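Long-range contacts in Thiol:disulfide interchange protein (Proteus mirabilis, PDB 4OD7), which probably acts as a periplasmic thiol:disulfide oxidoreductase of the DsbA subfamily, introducing disulfide bonds into folding proteins by dithiol exchange: residues Q23-S29 with V151-D157; F30-Y36 with L93-Q98; Q88-L93 with T112-V118. The protein carries 1 engineered substitution. All blocks are in the same frame, centred on the assembly; numbering follows the deposited sequence.

Contact 1 of 3, residues Q23-S29 with V151-D157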
loop_
_atom_site.group_PDB
_atom_site.type_symbol
_atom_site.label_atom_id
_atom_site.label_comp_id
_atom_site.label_asym_id
_atom_site.label_seq_id
_atom_site.Cartn_x
_atom_site.Cartn_y
_atom_site.Cartn_z
ATOM N N GLN A 23 -0.112 10.753 8.298
ATOM C CA GLN A 23 1.004 10.428 9.228
ATOM C C GLN A 23 1.760 9.149 8.741
ATOM O O GLN A 23 2.980 9.001 8.931
ATOM C CB GLN A 23 0.496 10.232 10.649
ATOM C CG GLN A 23 0.328 11.490 11.456
ATOM C CD GLN A 23 -0.454 11.226 12.719
ATOM O OE1 GLN A 23 -1.678 11.104 12.682
ATOM N NE2 GLN A 23 0.247 11.080 13.836
ATOM N N VAL A 24 0.999 8.215 8.172
ATOM C CA VAL A 24 1.574 7.030 7.519
ATOM C C VAL A 24 1.049 6.861 6.063
ATOM O O VAL A 24 -0.152 6.777 5.842
ATOM C CB VAL A 24 1.286 5.734 8.316
ATOM C CG1 VAL A 24 1.973 4.552 7.635
ATOM C CG2 VAL A 24 1.792 5.835 9.748
ATOM N N VAL A 25 1.951 6.810 5.080
ATOM C CA VAL A 25 1.575 6.529 3.695
ATOM C C VAL A 25 2.278 5.247 3.199
ATOM O O VAL A 25 3.497 5.187 3.118
ATOM C CB VAL A 25 1.932 7.655 2.731
ATOM C CG1 VAL A 25 1.362 7.333 1.344
ATOM C CG2 VAL A 25 1.395 9.014 3.236
ATOM N N GLU A 26 1.463 4.259 2.857
ATOM C CA GLU A 26 1.850 2.969 2.307
ATOM C C GLU A 26 1.786 3.013 0.760
ATOM O O GLU A 26 0.844 3.556 0.194
ATOM C CB GLU A 26 0.889 1.925 2.862
ATOM C CG GLU A 26 0.930 1.719 4.368
ATOM C CD GLU A 26 -0.121 0.705 4.908
ATOM O OE1 GLU A 26 -0.668 -0.096 4.156
ATOM O OE2 GLU A 26 -0.514 0.776 6.091
ATOM N N PHE A 27 2.795 2.453 0.090
ATOM C CA PHE A 27 2.839 2.341 -1.364
ATOM C C PHE A 27 2.993 0.864 -1.764
ATOM O O PHE A 27 3.896 0.172 -1.284
ATOM C CB PHE A 27 4.005 3.148 -1.897
ATOM C CG PHE A 27 3.885 4.617 -1.650
ATOM C CD1 PHE A 27 3.286 5.449 -2.565
ATOM C CD2 PHE A 27 4.422 5.179 -0.508
ATOM C CE1 PHE A 27 3.208 6.825 -2.302
ATOM C CE2 PHE A 27 4.335 6.538 -0.262
ATOM C CZ PHE A 27 3.737 7.351 -1.149
ATOM N N PHE A 28 2.150 0.401 -2.675
ATOM C CA PHE A 28 2.163 -1.009 -3.072
ATOM C C PHE A 28 1.704 -1.164 -4.498
ATOM O O PHE A 28 1.216 -0.227 -5.105
ATOM C CB PHE A 28 1.275 -1.827 -2.110
ATOM C CG PHE A 28 -0.209 -1.787 -2.439
ATOM C CD1 PHE A 28 -0.849 -2.877 -3.034
ATOM C CD2 PHE A 28 -0.979 -0.659 -2.137
ATOM C CE1 PHE A 28 -2.204 -2.835 -3.305
ATOM C CE2 PHE A 28 -2.319 -0.625 -2.427
ATOM C CZ PHE A 28 -2.926 -1.729 -3.000
ATOM N N SER A 29 1.853 -2.373 -5.010
ATOM C CA SER A 29 1.307 -2.773 -6.281
ATOM C C SER A 29 0.731 -4.194 -6.167
ATOM O O SER A 29 1.323 -5.082 -5.534
ATOM C CB SER A 29 2.384 -2.743 -7.385
ATOM O OG SER A 29 1.880 -3.239 -8.611
ATOM N N VAL A 151 8.336 -0.847 -4.438
ATOM C CA VAL A 151 7.315 -1.206 -3.480
ATOM C C VAL A 151 7.568 -2.603 -2.961
ATOM O O VAL A 151 8.088 -3.461 -3.666
ATOM C CB VAL A 151 5.887 -1.174 -4.081
ATOM C CG1 VAL A 151 5.407 0.264 -4.280
ATOM C CG2 VAL A 151 5.795 -1.995 -5.366
ATOM N N PRO A 152 7.118 -2.883 -1.745
ATOM C CA PRO A 152 6.360 -2.085 -0.768
ATOM C C PRO A 152 7.175 -0.916 -0.191
ATOM O O PRO A 152 8.381 -1.024 -0.084
ATOM C CB PRO A 152 6.032 -3.131 0.295
ATOM C CG PRO A 152 7.020 -4.167 0.192
ATOM C CD PRO A 152 7.374 -4.253 -1.246
ATOM N N ALA A 153 6.550 0.198 0.134
ATOM C CA ALA A 153 7.279 1.317 0.729
ATOM C C ALA A 153 6.369 2.043 1.704
ATOM O O ALA A 153 5.194 2.069 1.479
ATOM C CB ALA A 153 7.755 2.248 -0.344
ATOM N N MET A 154 6.906 2.625 2.774
ATOM C CA MET A 154 6.084 3.352 3.767
ATOM C C MET A 154 6.865 4.607 4.196
ATOM O O MET A 154 8.082 4.561 4.392
ATOM C CB MET A 154 5.762 2.444 4.977
ATOM C CG MET A 154 4.728 2.931 5.953
ATOM S SD MET A 154 4.507 1.846 7.380
ATOM C CE MET A 154 3.728 0.428 6.651
ATOM N N VAL A 155 6.197 5.749 4.220
ATOM C CA VAL A 155 6.839 6.997 4.609
ATOM C C VAL A 155 6.086 7.595 5.778
ATOM O O VAL A 155 4.854 7.545 5.797
ATOM C CB VAL A 155 6.918 7.956 3.458
ATOM C CG1 VAL A 155 7.613 9.241 3.903
ATOM C CG2 VAL A 155 7.675 7.270 2.323
ATOM N N ILE A 156 6.805 8.105 6.774
ATOM C CA ILE A 156 6.145 8.584 7.984
ATOM C C ILE A 156 6.322 10.085 8.168
ATOM O O ILE A 156 7.412 10.592 7.994
ATOM C CB ILE A 156 6.673 7.824 9.183
ATOM C CG1 ILE A 156 6.288 6.351 9.009
ATOM C CG2 ILE A 156 6.097 8.376 10.466
ATOM C CD1 ILE A 156 6.978 5.429 9.928
ATOM N N ASP A 157 5.222 10.774 8.494
ATOM C CA ASP A 157 5.200 12.227 8.676
ATOM C C ASP A 157 5.726 13.009 7.474
ATOM O O ASP A 157 6.121 14.189 7.604
ATOM C CB ASP A 157 5.970 12.601 9.939
ATOM C CG ASP A 157 5.275 12.113 11.193
ATOM O OD1 ASP A 157 4.021 12.059 11.189
ATOM O OD2 ASP A 157 5.977 11.757 12.166
#
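Strands 24-28 and 153-156 run antiparallel, their axes 4.7 Å apart at 164°, as neighbours in the central sheet of the thioredoxin fold. Two hydrogen-bonded pairs define the register: Val25 N to Val155 O is 3.1 Å and Val155 N to Val25 O 3.0 Å, while Ala153 N to Phe27 O is 3.0 Å, with Phe27 N also donating to Ala153 O. Asp157 N to Gln23 O, 2.9 Å, extends the ladder past the strands.

Side chains alternate between two faces. On one, Phe27 adopts m, which places CE2 4.3 Å from Val155 CG2, diagonally across the strands, while its CB lies 4.2 Å from Ala153 CB and 4.0 Å from Val151 CG1. On the other, Met154 is extended (t, t) before its last torsion turns to m; its CG meets Val24 CG1 at 3.6 Å and its CE meets Glu26 CG at 3.8 Å. Glu26 (m, t) thus lays its aliphatic part on the methionine. Tyr179 of helix 172-187 packs on Met154, and Val183 on Ile156.

The peptide bond before Pro152 is cis, as in the cis-proline loop of thioredoxin-fold enzymes, and the backbone of Val151 hydrogen-bonds the bound peptide. Backbone bonds thus fix the register, the Phe27 face is apolar, and the opposite face takes up the buried Glu26 carboxylate, whose charge is met by a salt bridge to Arg60.

Contact 2 of 3, residues F30-Y36 with L93-Q98. Engineered in segment 30-36: Ser32 (natural residue Cys).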
loop_
_atom_site.group_PDB
_atom_site.type_symbol
_atom_site.label_atom_id
_atom_site.label_comp_id
_atom_site.label_asym_id
_atom_site.label_seq_id
_atom_site.Cartn_x
_atom_site.Cartn_y
_atom_site.Cartn_z
ATOM N N PHE A 30 -0.425 -4.404 -6.785
ATOM C CA PHE A 30 -1.009 -5.726 -6.851
ATOM C C PHE A 30 -0.157 -6.643 -7.692
ATOM O O PHE A 30 -0.260 -7.851 -7.578
ATOM C CB PHE A 30 -2.386 -5.674 -7.422
ATOM C CG PHE A 30 -3.408 -5.206 -6.448
ATOM C CD1 PHE A 30 -3.726 -5.991 -5.328
ATOM C CD2 PHE A 30 -4.073 -3.991 -6.640
ATOM C CE1 PHE A 30 -4.704 -5.598 -4.421
ATOM C CE2 PHE A 30 -5.049 -3.583 -5.733
ATOM C CZ PHE A 30 -5.345 -4.390 -4.603
ATOM N N TYR A 31 0.732 -6.064 -8.487
ATOM C CA TYR A 31 1.659 -6.842 -9.322
ATOM C C TYR A 31 2.927 -7.327 -8.643
ATOM O O TYR A 31 3.547 -8.241 -9.108
ATOM C CB TYR A 31 2.067 -6.006 -10.512
ATOM C CG TYR A 31 1.034 -5.915 -11.609
ATOM C CD1 TYR A 31 0.930 -6.927 -12.548
ATOM C CD2 TYR A 31 0.174 -4.830 -11.714
ATOM C CE1 TYR A 31 0.032 -6.846 -13.579
ATOM C CE2 TYR A 31 -0.745 -4.756 -12.753
ATOM C CZ TYR A 31 -0.801 -5.775 -13.671
ATOM O OH TYR A 31 -1.667 -5.764 -14.717
ATOM N N SER A 32 3.237 -6.743 -7.501
ATOM C CA SER A 32 4.475 -6.933 -6.801
ATOM C C SER A 32 4.459 -8.189 -5.888
ATOM O O SER A 32 3.650 -8.293 -4.960
ATOM C CB SER A 32 4.743 -5.653 -5.997
ATOM O OG SER A 32 5.623 -5.870 -4.931
ATOM N N PRO A 33 5.340 -9.169 -6.167
ATOM C CA PRO A 33 5.366 -10.298 -5.252
ATOM C C PRO A 33 5.772 -9.892 -3.856
ATOM O O PRO A 33 5.248 -10.416 -2.910
ATOM C CB PRO A 33 6.388 -11.252 -5.891
ATOM C CG PRO A 33 6.420 -10.876 -7.295
ATOM C CD PRO A 33 6.190 -9.401 -7.339
ATOM N N HIS A 34 6.667 -8.949 -3.715
ATOM C CA HIS A 34 7.025 -8.467 -2.396
ATOM C C HIS A 34 5.830 -7.802 -1.671
ATOM O O HIS A 34 5.695 -7.910 -0.482
ATOM C CB HIS A 34 8.188 -7.492 -2.496
ATOM C CG HIS A 34 9.522 -8.151 -2.729
ATOM N ND1 HIS A 34 10.059 -8.278 -3.984
ATOM C CD2 HIS A 34 10.422 -8.701 -1.888
ATOM C CE1 HIS A 34 11.232 -8.876 -3.904
ATOM N NE2 HIS A 34 11.466 -9.160 -2.643
ATOM N N CYS A 35 4.976 -7.087 -2.367
ATOM C CA CYS A 35 3.823 -6.514 -1.696
ATOM C C CYS A 35 2.872 -7.580 -1.188
ATOM O O CYS A 35 2.384 -7.500 -0.071
ATOM C CB CYS A 35 3.117 -5.615 -2.671
ATOM S SG CYS A 35 3.950 -4.115 -2.881
ATOM N N TYR A 36 2.689 -8.626 -1.976
ATOM C CA TYR A 36 1.843 -9.718 -1.550
ATOM C C TYR A 36 2.414 -10.383 -0.332
ATOM O O TYR A 36 1.771 -10.600 0.691
ATOM C CB TYR A 36 1.688 -10.748 -2.672
ATOM C CG TYR A 36 0.787 -11.893 -2.295
ATOM C CD1 TYR A 36 -0.571 -11.712 -2.089
ATOM C CD2 TYR A 36 1.311 -13.146 -2.090
ATOM C CE1 TYR A 36 -1.368 -12.747 -1.715
ATOM C CE2 TYR A 36 0.523 -14.191 -1.736
ATOM C CZ TYR A 36 -0.811 -13.993 -1.552
ATOM O OH TYR A 36 -1.569 -15.074 -1.175
ATOM N N LEU A 93 -7.673 -9.430 -5.815
ATOM C CA LEU A 93 -6.942 -8.698 -6.809
ATOM C C LEU A 93 -5.516 -9.198 -6.843
ATOM O O LEU A 93 -4.956 -9.387 -7.898
ATOM C CB LEU A 93 -6.991 -7.224 -6.497
ATOM C CG LEU A 93 -8.355 -6.541 -6.705
ATOM C CD1 LEU A 93 -8.253 -5.183 -6.152
ATOM C CD2 LEU A 93 -8.829 -6.482 -8.140
ATOM N N PHE A 94 -4.927 -9.405 -5.684
ATOM C CA PHE A 94 -3.599 -10.031 -5.652
ATOM C C PHE A 94 -3.648 -11.410 -6.318
ATOM O O PHE A 94 -2.848 -11.720 -7.166
ATOM C CB PHE A 94 -3.079 -10.200 -4.220
ATOM C CG PHE A 94 -2.353 -9.012 -3.679
ATOM C CD1 PHE A 94 -1.178 -8.577 -4.238
ATOM C CD2 PHE A 94 -2.845 -8.346 -2.572
ATOM C CE1 PHE A 94 -0.513 -7.469 -3.708
ATOM C CE2 PHE A 94 -2.185 -7.247 -2.040
ATOM C CZ PHE A 94 -1.016 -6.811 -2.608
ATOM N N LYS A 95 -4.632 -12.205 -5.946
ATOM C CA LYS A 95 -4.777 -13.543 -6.491
ATOM C C LYS A 95 -4.944 -13.525 -8.006
ATOM O O LYS A 95 -4.275 -14.272 -8.716
ATOM C CB LYS A 95 -5.942 -14.257 -5.811
ATOM C CG LYS A 95 -6.250 -15.579 -6.411
ATOM C CD LYS A 95 -7.472 -16.225 -5.848
ATOM C CE LYS A 95 -7.826 -17.396 -6.754
ATOM N NZ LYS A 95 -6.706 -18.350 -6.914
ATOM N N GLY A 96 -5.818 -12.663 -8.500
ATOM C CA GLY A 96 -6.100 -12.641 -9.908
ATOM C C GLY A 96 -4.924 -12.158 -10.703
ATOM O O GLY A 96 -4.735 -12.564 -11.808
ATOM N N ILE A 97 -4.099 -11.317 -10.131
ATOM C CA ILE A 97 -2.901 -10.896 -10.824
ATOM C C ILE A 97 -1.818 -11.982 -10.706
ATOM O O ILE A 97 -1.271 -12.409 -11.693
ATOM C CB ILE A 97 -2.325 -9.577 -10.264
ATOM C CG1 ILE A 97 -3.308 -8.422 -10.439
ATOM C CG2 ILE A 97 -0.970 -9.277 -10.923
ATOM C CD1 ILE A 97 -3.502 -7.979 -11.860
ATOM N N GLN A 98 -1.534 -12.420 -9.503
ATOM C CA GLN A 98 -0.343 -13.193 -9.282
ATOM C C GLN A 98 -0.475 -14.684 -9.202
ATOM O O GLN A 98 0.487 -15.392 -9.467
ATOM C CB GLN A 98 0.310 -12.694 -8.006
ATOM C CG GLN A 98 0.739 -11.321 -8.202
ATOM C CD GLN A 98 1.682 -10.875 -7.206
ATOM O OE1 GLN A 98 2.619 -11.599 -6.877
ATOM N NE2 GLN A 98 1.439 -9.674 -6.654
#
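The ring of Phe94 forms the apolar centre, with a neighbour over each face. Phe30 presents its edge to one face, an edge-to-face pair with centroids 4.8 Å apart and planes at 66°; Phe30 CD1 reaches Phe94 CG at 3.7 Å. Over the opposite face lies Tyr36 CA, 4.3 Å from the Phe94 centroid and 25° off the normal, while Tyr36 CD1 approaches Phe94 CG to 3.6 Å. The Phe30 ring in turn receives Leu93 CB over its own face, 3.7 Å from the centroid, and its CZ touches Leu93 CD1 at 3.4 Å. One turn further along the helix, Ile97 places CD1 over the Tyr31 ring, 4.3 Å from the centroid, and CG2 3.4 Å from Tyr31 CD1. Met73 of helix 70-83 also packs against Phe30, Tyr31, Leu93 and Ile97.

In DsbA proteins a helical domain is inserted into the thioredoxin fold; here helix 86-99 of that insertion meets the loop and first turn of the helix bearing the CXXC redox site. Ser32, an engineered replacement for the first cysteine of that site, occupies the N-cap: Cys35 N donates to Ser32 OG at 2.9 Å. Ser32 OG also hydrogen-bonds an acidic side chain of the bound peptide.

At the polar edge, Gln98 bridges the active-site loop through one amide nitrogen. Gln98 NE2 donates to Phe30 O at 2.7 Å and to Ser32 O at 3.1 Å, both with N-H...O angles of 161°, and Gln98 OE1 lies 3.4 Å from Pro33 CA.

Contact 3 of 3, residues Q88-L93 with T112-V118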
loop_
_atom_site.group_PDB
_atom_site.type_symbol
_atom_site.label_atom_id
_atom_site.label_comp_id
_atom_site.label_asym_id
_atom_site.label_seq_id
_atom_site.Cartn_x
_atom_site.Cartn_y
_atom_site.Cartn_z
ATOM N N GLN A 88 -12.155 -6.994 1.328
ATOM C CA GLN A 88 -12.840 -7.995 0.526
ATOM C C GLN A 88 -12.188 -8.236 -0.842
ATOM O O GLN A 88 -12.114 -9.350 -1.277
ATOM C CB GLN A 88 -14.314 -7.582 0.317
ATOM C CG GLN A 88 -15.263 -7.735 1.523
ATOM C CD GLN A 88 -14.915 -6.884 2.754
ATOM O OE1 GLN A 88 -14.545 -5.700 2.661
ATOM N NE2 GLN A 88 -15.034 -7.502 3.923
ATOM N N VAL A 89 -11.716 -7.189 -1.523
ATOM C CA VAL A 89 -11.248 -7.341 -2.904
ATOM C C VAL A 89 -9.742 -7.461 -2.939
ATOM O O VAL A 89 -9.208 -8.060 -3.871
ATOM C CB VAL A 89 -11.650 -6.147 -3.845
ATOM C CG1 VAL A 89 -13.110 -5.817 -3.726
ATOM C CG2 VAL A 89 -10.859 -4.902 -3.557
ATOM N N SER A 90 -9.064 -6.891 -1.933
ATOM C CA SER A 90 -7.607 -6.893 -1.926
ATOM C C SER A 90 -7.046 -8.321 -2.118
ATOM O O SER A 90 -6.207 -8.509 -2.988
ATOM C CB SER A 90 -7.075 -6.252 -0.653
ATOM O OG SER A 90 -5.667 -6.259 -0.659
ATOM N N PRO A 91 -7.490 -9.328 -1.329
ATOM C CA PRO A 91 -6.969 -10.664 -1.591
ATOM C C PRO A 91 -7.242 -11.179 -3.011
ATOM O O PRO A 91 -6.377 -11.804 -3.643
ATOM C CB PRO A 91 -7.674 -11.497 -0.536
ATOM C CG PRO A 91 -7.998 -10.559 0.534
ATOM C CD PRO A 91 -8.345 -9.324 -0.130
ATOM N N ALA A 92 -8.432 -10.870 -3.531
ATOM C CA ALA A 92 -8.846 -11.340 -4.885
ATOM C C ALA A 92 -8.070 -10.674 -6.029
ATOM O O ALA A 92 -7.827 -11.285 -7.080
ATOM C CB ALA A 92 -10.387 -11.115 -5.105
ATOM N N LEU A 93 -7.673 -9.430 -5.815
ATOM C CA LEU A 93 -6.942 -8.698 -6.809
ATOM C C LEU A 93 -5.516 -9.198 -6.843
ATOM O O LEU A 93 -4.956 -9.387 -7.898
ATOM C CB LEU A 93 -6.991 -7.224 -6.497
ATOM C CG LEU A 93 -8.355 -6.541 -6.705
ATOM C CD1 LEU A 93 -8.253 -5.183 -6.152
ATOM C CD2 LEU A 93 -8.829 -6.482 -8.140
ATOM N N THR A 112 -13.970 -9.192 -10.948
ATOM C CA THR A 112 -13.368 -9.462 -9.642
ATOM C C THR A 112 -14.093 -8.790 -8.470
ATOM O O THR A 112 -14.392 -9.426 -7.466
ATOM C CB THR A 112 -11.887 -8.983 -9.633
ATOM O OG1 THR A 112 -11.186 -9.590 -10.722
ATOM C CG2 THR A 112 -11.185 -9.312 -8.305
ATOM N N PHE A 113 -14.398 -7.509 -8.627
ATOM C CA PHE A 113 -15.165 -6.768 -7.632
ATOM C C PHE A 113 -16.538 -7.445 -7.425
ATOM O O PHE A 113 -16.932 -7.702 -6.290
ATOM C CB PHE A 113 -15.326 -5.326 -8.049
ATOM C CG PHE A 113 -14.142 -4.453 -7.666
ATOM C CD1 PHE A 113 -14.233 -3.519 -6.644
ATOM C CD2 PHE A 113 -12.923 -4.600 -8.286
ATOM C CE1 PHE A 113 -13.145 -2.731 -6.297
ATOM C CE2 PHE A 113 -11.827 -3.777 -7.938
ATOM C CZ PHE A 113 -11.939 -2.873 -6.945
ATOM N N ILE A 114 -17.237 -7.760 -8.523
ATOM C CA ILE A 114 -18.565 -8.386 -8.446
ATOM C C ILE A 114 -18.520 -9.755 -7.742
ATOM O O ILE A 114 -19.378 -10.038 -6.917
ATOM C CB ILE A 114 -19.206 -8.542 -9.861
ATOM C CG1 ILE A 114 -19.511 -7.162 -10.479
ATOM C CG2 ILE A 114 -20.464 -9.406 -9.789
ATOM C CD1 ILE A 114 -19.846 -7.191 -11.950
ATOM N N ASN A 115 -17.503 -10.577 -8.000
ATOM C CA ASN A 115 -17.368 -11.848 -7.289
ATOM C C ASN A 115 -16.985 -11.714 -5.816
ATOM O O ASN A 115 -17.243 -12.609 -5.019
ATOM C CB ASN A 115 -16.328 -12.667 -7.955
ATOM C CG ASN A 115 -16.843 -13.330 -9.135
ATOM O OD1 ASN A 115 -17.987 -13.762 -9.156
ATOM N ND2 ASN A 115 -16.030 -13.368 -10.180
ATOM N N ALA A 116 -16.412 -10.570 -5.460
ATOM C CA ALA A 116 -16.145 -10.213 -4.064
ATOM C C ALA A 116 -17.358 -9.514 -3.411
ATOM O O ALA A 116 -17.199 -8.858 -2.372
ATOM C CB ALA A 116 -14.914 -9.324 -3.975
ATOM N N GLY A 117 -18.531 -9.585 -4.066
ATOM C CA GLY A 117 -19.787 -9.091 -3.512
ATOM C C GLY A 117 -20.208 -7.659 -3.778
ATOM O O GLY A 117 -21.252 -7.192 -3.311
ATOM N N VAL A 118 -19.384 -6.948 -4.523
ATOM C CA VAL A 118 -19.712 -5.597 -4.918
ATOM C C VAL A 118 -20.827 -5.612 -6.000
ATOM O O VAL A 118 -20.767 -6.347 -6.976
ATOM C CB VAL A 118 -18.409 -4.909 -5.404
ATOM C CG1 VAL A 118 -18.672 -3.539 -5.955
ATOM C CG2 VAL A 118 -17.433 -4.833 -4.264
#
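Two helices of the DsbA helical domain meet here, and the second ends in a Schellman motif. Its bonds are Val118 N to Phe113 O, 3.1 Å, and Gly117 N to Ile114 O, 3.0 Å. Gly117 is the C-prime residue, with phi at 91°; a side chain there would be jammed against the preceding carbonyl oxygen. The turn carries the chain round so that Val118 points back toward helix 86-99.

Between the segments the evidence is for apolar packing alone: they bury 325 Å² in total and share no hydrogen bond. Val89 is central. Its CG1 sits 4.0 Å from Ala116 CB and 4.5 Å from Val118 CG2, consistent with the close backbone approach of Val89 and Ala116, whose CA atoms are 5.8 Å apart. One turn on, Ala92 CB and Leu93 CD2 meet the same methyl, Thr112 CG2, at 3.8 and 3.7 Å; the hydroxyl of Thr112 bonds instead to the carbonyl of Asp108 in its own helix.

The aromatic contribution comes from Phe113, which also packs on Ala76 and Val79 of helix 70-83. Leu93 CD2 lies 4.0 Å from Phe113 CE2, and a CH-pi contact places Val89 CG1 4.2 Å from the Phe113 ring centroid, 23° off the normal.

In the fold
The contacts lie progressively farther from the centre of the chain, about 6, 12 and 17 Å between centres; the first two are buried, the third only partly. Contact 1 joins sheet strands through backbone hydrogen bonds; contact 2 couples the thioredoxin fold to the inserted helical domain through aromatic rings and a glutamine amide; contact 3 joins two helices of that insertion by methyl and ring packing. Contacts 1 and 2 touch where Pro152 N lies 3.6 Å from Cys35 SG, bringing the cis-proline loop against the redox helix; separately, Ser29 O lies 3.5 Å from Phe94 CE1 of helix 86-99. Contacts 2 and 3 both use that helix and share Leu93, which serves two interfaces at once.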